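Local coordinates for hypothetical protein, conserved (Leishmania major, PDB 2B4W) that is of unknown function, but belongs to a family grouped with beta-fructosidase-like proteins, consistent with a beta-propeller fold, at residues M93-R99 and Y111-G117. Numbering follows the deposited sequence.
Sequences MIFGGTR and YGYFYRG
The central beta hairpin of a four-stranded antiparallel sheet, consistent with one blade of a beta-propeller, joins 93-99 to 111-117 and illustrates how a regular ladder sets side chains in register. Paired backbone bonds link Met93 with Gly117, Phe95 with Tyr115, Gly97 with Tyr113 and Arg99 with Tyr111; among them Arg99 N to Tyr111 O measures 2.8 Å, with an N-H...O angle of 165°. The outer strands 84-89 and 121-127 bond to the alternate residues, Ile94 and Gly96 on one side, Phe114 on the other. One face carries Ile94, whose CG2 meets the edge of the Phe114 ring at CD2 (3.6 Å), while Ile94 CD1 lies against Arg116 CB; the Arg116 guanidinium continues to a salt bridge with Glu92 and a cation-pi contact with Phe125. On the other face Phe95 and Tyr115 run side by side, their rings inclined at 58°, and Phe95 also meets Tyr46 and Trp79. Farther along, Arg99 drapes over Tyr113: Arg99 CB sits over the ring centre in a CH-pi contact, 3.5 Å from the Tyr113 centroid. With CG anti to the backbone N (chi1 -177°) and a bend at chi2, the rest of the chain runs on over the same face, bringing Arg99 NE within 3.3 Å of Tyr113 CE2. Beyond the ring edge, a water hydrogen-bonds to Tyr113 OH at 2.7 Å and accepts a weak hydrogen bond from Arg99 NH2.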
loop_
_atom_site.group_PDB
_atom_site.type_symbol
_atom_site.label_atom_id
_atom_site.label_comp_id
_atom_site.label_asym_id
_atom_site.label_seq_id
_atom_site.Cartn_x
_atom_site.Cartn_y
_atom_site.Cartn_z
HETATM N N MSE A 93 13.017 -5.523 -7.252
HETATM C CA MSE A 93 12.187 -5.128 -6.131
HETATM C C MSE A 93 12.889 -3.989 -5.364
HETATM O O MSE A 93 14.076 -4.088 -5.061
HETATM C CB MSE A 93 11.888 -6.310 -5.206
HETATM C CG MSE A 93 10.960 -5.956 -4.045
HETATM SE SE MSE A 93 10.609 -7.379 -2.795
HETATM C CE MSE A 93 9.049 -7.928 -3.801
ATOM N N ILE A 94 12.132 -2.959 -5.079
ATOM C CA ILE A 94 12.299 -1.869 -4.151
ATOM C C ILE A 94 11.261 -2.121 -3.046
ATOM O O ILE A 94 10.067 -1.925 -3.259
ATOM C CB ILE A 94 12.141 -0.505 -4.779
ATOM C CG1 ILE A 94 13.132 -0.186 -5.902
ATOM C CG2 ILE A 94 12.233 0.603 -3.720
ATOM C CD1 ILE A 94 14.519 -0.726 -5.647
ATOM N N PHE A 95 11.774 -2.594 -1.927
ATOM C CA PHE A 95 11.001 -2.963 -0.748
ATOM C C PHE A 95 11.225 -1.926 0.355
ATOM O O PHE A 95 12.351 -1.477 0.552
ATOM C CB PHE A 95 11.377 -4.336 -0.259
ATOM C CG PHE A 95 10.937 -4.715 1.150
ATOM C CD1 PHE A 95 9.679 -5.246 1.386
ATOM C CD2 PHE A 95 11.778 -4.569 2.241
ATOM C CE1 PHE A 95 9.289 -5.629 2.666
ATOM C CE2 PHE A 95 11.406 -4.949 3.516
ATOM C CZ PHE A 95 10.157 -5.502 3.733
ATOM N N GLY A 96 10.147 -1.580 1.038
ATOM C CA GLY A 96 10.231 -0.612 2.108
ATOM C C GLY A 96 9.288 -0.915 3.239
ATOM O O GLY A 96 8.347 -1.712 3.245
ATOM N N GLY A 97 9.550 -0.201 4.317
ATOM C CA GLY A 97 8.760 -0.355 5.521
ATOM C C GLY A 97 9.109 0.800 6.459
ATOM O O GLY A 97 10.093 1.483 6.163
ATOM N N THR A 98 8.283 0.928 7.485
ATOM C CA THR A 98 8.502 1.930 8.520
ATOM C C THR A 98 9.427 1.386 9.603
ATOM O O THR A 98 9.091 0.348 10.186
ATOM C CB THR A 98 7.223 2.388 9.242
ATOM O OG1 THR A 98 6.298 2.907 8.288
ATOM C CG2 THR A 98 7.584 3.508 10.228
ATOM N N ARG A 99 10.513 2.101 9.807
ATOM C CA ARG A 99 11.485 1.799 10.857
ATOM C C ARG A 99 11.262 2.740 12.050
ATOM O O ARG A 99 11.213 3.963 11.932
ATOM C CB ARG A 99 12.918 1.896 10.337
ATOM C CG ARG A 99 13.983 1.520 11.365
ATOM C CD ARG A 99 14.327 0.048 11.220
ATOM N NE ARG A 99 15.653 -0.287 11.710
ATOM C CZ ARG A 99 16.358 -1.353 11.345
ATOM N NH1 ARG A 99 15.883 -2.232 10.466
ATOM N NH2 ARG A 99 17.562 -1.545 11.873
ATOM N N TYR A 111 11.030 6.449 10.293
ATOM C CA TYR A 111 11.553 6.612 8.961
ATOM C C TYR A 111 10.961 5.582 7.987
ATOM O O TYR A 111 10.635 4.483 8.427
ATOM C CB TYR A 111 13.071 6.415 8.888
ATOM C CG TYR A 111 13.872 7.275 9.830
ATOM C CD1 TYR A 111 13.985 6.945 11.175
ATOM C CD2 TYR A 111 14.523 8.412 9.367
ATOM C CE1 TYR A 111 14.716 7.734 12.036
ATOM C CE2 TYR A 111 15.262 9.206 10.226
ATOM C CZ TYR A 111 15.354 8.862 11.555
ATOM O OH TYR A 111 16.091 9.646 12.421
ATOM N N GLY A 112 10.873 5.993 6.732
ATOM C CA GLY A 112 10.658 5.071 5.617
ATOM C C GLY A 112 12.032 4.535 5.193
ATOM O O GLY A 112 12.835 5.345 4.727
ATOM N N TYR A 113 12.282 3.251 5.363
ATOM C CA TYR A 113 13.471 2.515 4.982
ATOM C C TYR A 113 13.278 1.773 3.651
ATOM O O TYR A 113 12.227 1.147 3.474
ATOM C CB TYR A 113 13.854 1.460 6.018
ATOM C CG TYR A 113 14.776 1.839 7.137
ATOM C CD1 TYR A 113 14.928 3.144 7.586
ATOM C CD2 TYR A 113 15.509 0.828 7.759
ATOM C CE1 TYR A 113 15.794 3.431 8.626
ATOM C CE2 TYR A 113 16.373 1.109 8.799
ATOM C CZ TYR A 113 16.507 2.416 9.223
ATOM O OH TYR A 113 17.373 2.671 10.263
ATOM N N PHE A 114 14.282 1.841 2.784
ATOM C CA PHE A 114 14.239 1.284 1.436
ATOM C C PHE A 114 15.405 0.317 1.225
ATOM O O PHE A 114 16.535 0.612 1.610
ATOM C CB PHE A 114 14.293 2.357 0.344
ATOM C CG PHE A 114 13.008 3.151 0.183
ATOM C CD1 PHE A 114 12.744 4.241 0.996
ATOM C CD2 PHE A 114 12.096 2.778 -0.794
ATOM C CE1 PHE A 114 11.571 4.951 0.836
ATOM C CE2 PHE A 114 10.930 3.497 -0.963
ATOM C CZ PHE A 114 10.668 4.565 -0.140
ATOM N N TYR A 115 15.086 -0.799 0.614
ATOM C CA TYR A 115 15.903 -1.953 0.321
ATOM C C TYR A 115 15.716 -2.302 -1.155
ATOM O O TYR A 115 14.630 -2.083 -1.703
ATOM C CB TYR A 115 15.545 -3.201 1.126
ATOM C CG TYR A 115 15.473 -3.004 2.613
ATOM C CD1 TYR A 115 14.449 -2.241 3.153
ATOM C CD2 TYR A 115 16.414 -3.568 3.466
ATOM C CE1 TYR A 115 14.357 -2.040 4.511
ATOM C CE2 TYR A 115 16.336 -3.370 4.839
ATOM C CZ TYR A 115 15.300 -2.605 5.342
ATOM O OH TYR A 115 15.166 -2.379 6.694
ATOM N N ARG A 116 16.764 -2.843 -1.744
ATOM C CA ARG A 116 16.653 -3.246 -3.152
ATOM C C ARG A 116 17.194 -4.658 -3.316
ATOM O O ARG A 116 17.988 -5.157 -2.511
ATOM C CB ARG A 116 17.382 -2.275 -4.074
ATOM C CG ARG A 116 18.876 -2.164 -3.804
ATOM C CD ARG A 116 19.447 -0.923 -4.495
ATOM N NE ARG A 116 19.601 -1.177 -5.927
ATOM C CZ ARG A 116 19.701 -0.262 -6.882
ATOM N NH1 ARG A 116 19.675 1.033 -6.596
ATOM N NH2 ARG A 116 19.832 -0.659 -8.146
ATOM N N GLY A 117 16.731 -5.319 -4.371
ATOM C CA GLY A 117 17.230 -6.647 -4.648
ATOM C C GLY A 117 16.190 -7.576 -5.245
ATOM O O GLY A 117 15.393 -7.209 -6.105
HETATM O O HOH W 1 18.825 0.867 11.742
#